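Local coordinates for phosphate ABC transporter, phosphate-binding protein (Clostridium perfringens, PDB 4Q8R) that probably captures phosphate with high affinity outside the cell membrane and delivers it to an ABC-type transporter for uptake, at residues Asn89-Tyr103 / Trp110-Ser124. Numbering follows the deposited sequence. Where two conformers were deposited one is given.
Sequences NPVKDLTLVQIKDIY and WKELGGNDAPIVVVS
Asn89 holds CG anti to the backbone N (chi1 -169°), which carries its amide across to Trp110; Val91 places CG1 in the same way, leaving CG2 beside the backbone N and facing Gly115. Asn89 ND2 lies over one indole face, 3.3 Å above the plane of the Trp110 ring and 3.5 Å from Trp110 CZ2, with the amide plane steeply inclined to the indole, 69° apart. Ile120 CG1 packs on the opposite face, and Trp110 NE1 is bonded to Asn168 O, which together fix the ring's rotation. The same Asn89 torsion leaves OD1 to accept from Val91 N in an Asx turn and from a water that in turn accepts from Asn116 N. Beside this turn, Val91 CG2 packs directly on the Gly115 backbone, 3.6 Å from Gly115 CA.

Farther along, Leu113 spreads its two methyls: CD1 meets Ile102 CD1 at 3.7 Å, while CD2 lies 3.9 Å from Leu94 CD2 and also runs against the extended chain of Gln98. Gln98 OE1 accepts from Thr95 N in the carbonyl plane and Thr95 OG1 accepts from Gln98 N, the reciprocal bonds of a capping box at the start of helix 96-103; Gln98 NE2 reaches Glu112 O and Leu113 O through two waters.

At the helix's other end, Val122 CG1 sits over the Tyr103 face, 3.7 Å from the ring centroid and 24° off its normal, a CH-pi contact. Tyr103 OH donates to Val123 O at 2.7 Å, tilted from the carbonyl plane, and Phe135 meets the ring edge-to-face. Helix 96-103 runs nearly at a right angle to strand 121-124, part of the central sheet of this PBP-superfamily lobe. Branched aliphatic packing carries the middle of the contact, water-mediated links serve Asn89 and Gln98, and the buried Tyr103 hydroxyl is satisfied by a strand carbonyl.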
loop_
_atom_site.group_PDB
_atom_site.type_symbol
_atom_site.label_atom_id
_atom_site.label_comp_id
_atom_site.label_asym_id
_atom_site.label_seq_id
_atom_site.Cartn_x
_atom_site.Cartn_y
_atom_site.Cartn_z
ATOM N N ASN A 89 -20.184 -10.133 2.079
ATOM C CA ASN A 89 -19.892 -10.735 3.384
ATOM C C ASN A 89 -20.683 -9.955 4.446
ATOM O O ASN A 89 -20.607 -8.709 4.486
ATOM C CB ASN A 89 -18.408 -10.582 3.661
ATOM C CG ASN A 89 -17.954 -11.403 4.879
ATOM O OD1 ASN A 89 -18.637 -11.451 5.902
ATOM N ND2 ASN A 89 -16.795 -12.032 4.767
ATOM N N PRO A 90 -21.454 -10.633 5.308
ATOM C CA PRO A 90 -22.217 -9.945 6.343
ATOM C C PRO A 90 -21.397 -9.216 7.370
ATOM O O PRO A 90 -21.923 -8.338 8.059
ATOM C CB PRO A 90 -23.040 -11.062 6.988
ATOM C CG PRO A 90 -22.304 -12.317 6.657
ATOM C CD PRO A 90 -21.722 -12.090 5.307
ATOM N N VAL A 91 -20.112 -9.558 7.473
ATOM C CA VAL A 91 -19.219 -8.856 8.439
ATOM C C VAL A 91 -18.706 -7.563 7.785
ATOM O O VAL A 91 -18.011 -7.619 6.796
ATOM C CB VAL A 91 -18.064 -9.755 8.842
ATOM C CG1 VAL A 91 -17.138 -9.047 9.837
ATOM C CG2 VAL A 91 -18.621 -11.033 9.460
ATOM N N LYS A 92 -19.056 -6.427 8.387
ATOM C CA LYS A 92 -18.821 -5.122 7.803
ATOM C C LYS A 92 -18.010 -4.173 8.678
ATOM O O LYS A 92 -17.754 -3.043 8.264
ATOM C CB LYS A 92 -20.183 -4.512 7.412
ATOM C CG LYS A 92 -20.702 -5.237 6.169
ATOM C CD LYS A 92 -22.103 -4.902 5.775
ATOM C CE LYS A 92 -22.613 -5.979 4.836
ATOM N NZ LYS A 92 -21.988 -5.948 3.492
ATOM N N ASP A 93 -17.576 -4.653 9.845
ATOM C CA ASP A 93 -16.924 -3.833 10.811
ATOM C C ASP A 93 -16.104 -4.758 11.675
ATOM O O ASP A 93 -16.659 -5.778 12.162
ATOM C CB ASP A 93 -17.994 -3.094 11.608
ATOM C CG ASP A 93 -17.460 -2.022 12.522
ATOM O OD1 ASP A 93 -16.260 -1.809 12.659
ATOM O OD2 ASP A 93 -18.310 -1.337 13.145
ATOM N N LEU A 94 -14.826 -4.426 11.875
ATOM C CA LEU A 94 -13.936 -5.198 12.744
ATOM C C LEU A 94 -13.095 -4.271 13.606
ATOM O O LEU A 94 -12.685 -3.197 13.130
ATOM C CB LEU A 94 -13.015 -6.089 11.896
ATOM C CG LEU A 94 -13.672 -7.235 11.099
ATOM C CD1 LEU A 94 -12.725 -7.912 10.155
ATOM C CD2 LEU A 94 -14.254 -8.250 12.081
ATOM N N THR A 95 -12.801 -4.665 14.828
ATOM C CA THR A 95 -11.848 -3.934 15.682
ATOM C C THR A 95 -10.408 -4.387 15.291
ATOM O O THR A 95 -10.208 -5.471 14.682
ATOM C CB THR A 95 -12.103 -4.213 17.139
ATOM O OG1 THR A 95 -11.799 -5.613 17.394
ATOM C CG2 THR A 95 -13.544 -3.830 17.522
ATOM N N LEU A 96 -9.387 -3.589 15.633
ATOM C CA LEU A 96 -8.048 -3.984 15.314
ATOM C C LEU A 96 -7.697 -5.323 15.956
ATOM O O LEU A 96 -7.006 -6.136 15.336
ATOM C CB LEU A 96 -7.017 -2.946 15.705
ATOM C CG LEU A 96 -6.872 -1.703 14.839
ATOM C CD1 LEU A 96 -5.819 -0.817 15.477
ATOM C CD2 LEU A 96 -6.465 -2.076 13.432
ATOM N N VAL A 97 -8.159 -5.545 17.165
ATOM C CA VAL A 97 -7.862 -6.803 17.850
ATOM C C VAL A 97 -8.574 -7.977 17.189
ATOM O O VAL A 97 -8.003 -9.121 17.138
ATOM C CB VAL A 97 -8.037 -6.713 19.336
ATOM C CG1 VAL A 97 -9.500 -6.607 19.810
ATOM C CG2 VAL A 97 -7.305 -7.904 20.033
ATOM N N GLN A 98 -9.825 -7.770 16.694
ATOM C CA GLN A 98 -10.432 -8.845 15.881
ATOM C C GLN A 98 -9.560 -9.163 14.671
ATOM O O GLN A 98 -9.340 -10.332 14.314
ATOM C CB GLN A 98 -11.832 -8.507 15.420
ATOM C CG GLN A 98 -12.838 -8.597 16.543
ATOM C CD GLN A 98 -14.204 -8.119 16.096
ATOM O OE1 GLN A 98 -14.299 -7.041 15.554
ATOM N NE2 GLN A 98 -15.228 -8.856 16.421
ATOM N N ILE A 99 -9.021 -8.124 14.000
ATOM C CA ILE A 99 -8.205 -8.330 12.823
ATOM C C ILE A 99 -6.919 -9.141 13.215
ATOM O O ILE A 99 -6.510 -10.050 12.503
ATOM C CB ILE A 99 -7.869 -6.982 12.137
ATOM C CG1 ILE A 99 -9.144 -6.387 11.609
ATOM C CG2 ILE A 99 -6.904 -7.174 10.968
ATOM C CD1 ILE A 99 -9.074 -4.893 11.354
ATOM N N LYS A 100 -6.338 -8.748 14.338
ATOM C CA LYS A 100 -5.141 -9.448 14.838
ATOM C C LYS A 100 -5.497 -10.907 15.044
ATOM O O LYS A 100 -4.724 -11.798 14.667
ATOM C CB LYS A 100 -4.643 -8.868 16.112
ATOM C CG LYS A 100 -3.297 -9.440 16.655
ATOM C CD LYS A 100 -2.915 -8.785 17.956
ATOM C CE LYS A 100 -1.920 -9.639 18.670
ATOM N NZ LYS A 100 -1.328 -8.939 19.818
ATOM N N ASP A 101 -6.606 -11.167 15.712
ATOM C CA ASP A 101 -7.046 -12.552 15.967
ATOM C C ASP A 101 -7.245 -13.357 14.714
ATOM O O ASP A 101 -6.901 -14.547 14.677
ATOM C CB ASP A 101 -8.361 -12.541 16.747
ATOM C CG ASP A 101 -8.208 -12.133 18.179
ATOM O OD1 ASP A 101 -7.064 -11.948 18.708
ATOM O OD2 ASP A 101 -9.254 -12.046 18.849
ATOM N N ILE A 102 -7.771 -12.760 13.649
ATOM C CA ILE A 102 -7.845 -13.425 12.378
ATOM C C ILE A 102 -6.469 -13.744 11.805
ATOM O O ILE A 102 -6.183 -14.886 11.390
ATOM C CB ILE A 102 -8.628 -12.556 11.338
ATOM C CG1 ILE A 102 -10.106 -12.361 11.817
ATOM C CG2 ILE A 102 -8.623 -13.162 9.956
ATOM C CD1 ILE A 102 -10.725 -11.204 11.083
ATOM N N TYR A 103 -5.601 -12.760 11.770
ATOM C CA TYR A 103 -4.297 -12.927 11.102
ATOM C C TYR A 103 -3.346 -13.826 11.892
ATOM O O TYR A 103 -2.431 -14.389 11.310
ATOM C CB TYR A 103 -3.694 -11.576 10.719
ATOM C CG TYR A 103 -4.174 -11.186 9.362
ATOM C CD1 TYR A 103 -5.449 -10.552 9.208
ATOM C CD2 TYR A 103 -3.462 -11.420 8.236
ATOM C CE1 TYR A 103 -5.927 -10.324 7.965
ATOM C CE2 TYR A 103 -3.931 -11.165 6.975
ATOM C CZ TYR A 103 -5.205 -10.632 6.839
ATOM O OH TYR A 103 -5.729 -10.377 5.598
ATOM N N TRP A 110 -15.889 -17.346 10.136
ATOM C CA TRP A 110 -16.545 -16.072 10.143
ATOM C C TRP A 110 -17.636 -15.948 11.185
ATOM O O TRP A 110 -17.960 -14.831 11.621
ATOM C CB TRP A 110 -17.110 -15.762 8.753
ATOM C CG TRP A 110 -16.074 -15.438 7.712
ATOM C CD1 TRP A 110 -15.555 -16.250 6.765
ATOM C CD2 TRP A 110 -15.451 -14.137 7.540
ATOM N NE1 TRP A 110 -14.639 -15.547 6.010
ATOM C CE2 TRP A 110 -14.542 -14.254 6.497
ATOM C CE3 TRP A 110 -15.581 -12.913 8.203
ATOM C CZ2 TRP A 110 -13.781 -13.159 6.046
ATOM C CZ3 TRP A 110 -14.860 -11.856 7.772
ATOM C CH2 TRP A 110 -13.920 -11.987 6.748
ATOM N N LYS A 111 -18.171 -17.064 11.657
ATOM C CA LYS A 111 -19.140 -17.018 12.696
ATOM C C LYS A 111 -18.644 -16.498 14.045
ATOM O O LYS A 111 -19.393 -15.980 14.854
ATOM C CB LYS A 111 -19.578 -18.411 12.969
ATOM C CG LYS A 111 -20.746 -18.721 12.316
ATOM C CD LYS A 111 -21.827 -18.403 13.236
ATOM C CE LYS A 111 -22.944 -19.235 12.752
ATOM N NZ LYS A 111 -24.141 -19.015 13.577
ATOM N N GLU A 112 -17.332 -16.624 14.245
ATOM C CA GLU A 112 -16.696 -16.118 15.402
ATOM C C GLU A 112 -16.624 -14.596 15.387
ATOM O O GLU A 112 -16.197 -14.009 16.369
ATOM C CB GLU A 112 -15.283 -16.688 15.542
ATOM C CG GLU A 112 -15.201 -18.172 15.823
ATOM C CD GLU A 112 -13.754 -18.711 15.785
ATOM O OE1 GLU A 112 -13.144 -18.859 16.894
ATOM O OE2 GLU A 112 -13.251 -18.956 14.689
ATOM N N LEU A 113 -17.074 -13.987 14.284
ATOM C CA LEU A 113 -17.151 -12.563 14.135
ATOM C C LEU A 113 -18.581 -12.129 13.868
ATOM O O LEU A 113 -18.830 -10.987 13.552
ATOM C CB LEU A 113 -16.277 -12.115 12.948
ATOM C CG LEU A 113 -14.799 -12.463 13.033
ATOM C CD1 LEU A 113 -14.161 -12.378 11.704
ATOM C CD2 LEU A 113 -14.097 -11.578 14.029
ATOM N N GLY A 114 -19.525 -13.044 14.038
ATOM C CA GLY A 114 -20.937 -12.763 13.725
ATOM C C GLY A 114 -21.368 -12.973 12.295
ATOM O O GLY A 114 -22.522 -12.596 11.918
ATOM N N GLY A 115 -20.514 -13.586 11.482
ATOM C CA GLY A 115 -20.751 -13.809 10.068
ATOM C C GLY A 115 -21.294 -15.194 9.795
ATOM O O GLY A 115 -21.841 -15.869 10.701
ATOM N N ASN A 116 -21.093 -15.618 8.570
ATOM C CA ASN A 116 -21.486 -16.932 8.104
ATOM C C ASN A 116 -20.694 -18.021 8.766
ATOM O O ASN A 116 -19.489 -17.805 9.138
ATOM C CB ASN A 116 -21.291 -17.027 6.596
ATOM C CG ASN A 116 -22.271 -16.155 5.804
ATOM O OD1 ASN A 116 -23.356 -15.889 6.232
ATOM N ND2 ASN A 116 -21.850 -15.699 4.640
ATOM N N ASP A 117 -21.282 -19.216 8.895
ATOM C CA ASP A 117 -20.487 -20.411 9.275
ATOM C C ASP A 117 -19.639 -20.882 8.140
ATOM O O ASP A 117 -20.102 -21.663 7.245
ATOM C CB ASP A 117 -21.453 -21.523 9.696
ATOM C CG ASP A 117 -20.769 -22.739 10.183
ATOM O OD1 ASP A 117 -19.561 -22.784 10.221
ATOM O OD2 ASP A 117 -21.469 -23.660 10.573
ATOM N N ALA A 118 -18.430 -20.355 8.064
ATOM C CA ALA A 118 -17.518 -20.648 6.977
ATOM C C ALA A 118 -16.099 -20.374 7.434
ATOM O O ALA A 118 -15.867 -19.423 8.168
ATOM C CB ALA A 118 -17.814 -19.817 5.782
ATOM N N PRO A 119 -15.161 -21.197 6.996
ATOM C CA PRO A 119 -13.725 -20.896 7.334
ATOM C C PRO A 119 -13.288 -19.555 6.735
ATOM O O PRO A 119 -13.653 -19.222 5.617
ATOM C CB PRO A 119 -12.955 -22.046 6.689
ATOM C CG PRO A 119 -13.859 -22.641 5.693
ATOM C CD PRO A 119 -15.283 -22.351 6.082
ATOM N N ILE A 120 -12.438 -18.845 7.429
ATOM C CA ILE A 120 -11.854 -17.637 6.925
ATOM C C ILE A 120 -10.644 -17.997 6.074
ATOM O O ILE A 120 -9.808 -18.809 6.512
ATOM C CB ILE A 120 -11.422 -16.684 8.068
ATOM C CG1 ILE A 120 -12.578 -16.333 8.995
ATOM C CG2 ILE A 120 -10.716 -15.419 7.518
ATOM C CD1 ILE A 120 -12.215 -15.586 10.221
ATOM N N VAL A 121 -10.558 -17.448 4.864
ATOM C CA VAL A 121 -9.408 -17.641 4.010
ATOM C C VAL A 121 -8.590 -16.366 4.222
ATOM O O VAL A 121 -8.898 -15.288 3.660
ATOM C CB VAL A 121 -9.793 -17.903 2.544
ATOM C CG1 VAL A 121 -8.562 -17.941 1.614
ATOM C CG2 VAL A 121 -10.621 -19.199 2.435
ATOM N N VAL A 122 -7.554 -16.477 5.006
ATOM C CA VAL A 122 -6.673 -15.348 5.356
ATOM C C VAL A 122 -5.675 -15.134 4.235
ATOM O O VAL A 122 -4.961 -16.066 3.834
ATOM C CB VAL A 122 -5.936 -15.584 6.712
ATOM C CG1 VAL A 122 -5.023 -14.447 7.028
ATOM C CG2 VAL A 122 -6.895 -15.802 7.838
ATOM N N VAL A 123 -5.596 -13.902 3.731
ATOM C CA VAL A 123 -4.680 -13.556 2.679
ATOM C C VAL A 123 -3.717 -12.477 3.149
ATOM O O VAL A 123 -4.124 -11.426 3.634
ATOM C CB VAL A 123 -5.371 -13.145 1.325
ATOM C CG1 VAL A 123 -4.379 -13.104 0.193
ATOM C CG2 VAL A 123 -6.527 -14.076 0.996
ATOM N N SER A 124 -2.423 -12.760 2.942
ATOM C CA SER A 124 -1.330 -11.865 3.278
ATOM C C SER A 124 -0.556 -11.571 2.019
ATOM O O SER A 124 -0.649 -12.299 1.001
ATOM C CB SER A 124 -0.338 -12.464 4.297
ATOM O OG SER A 124 -0.954 -12.595 5.550
HETATM O O HOH W 1 -19.220 -14.069 6.895
HETATM O O HOH W 2 -15.711 -11.628 17.546
HETATM O O HOH W 3 -18.036 -8.566 15.565
#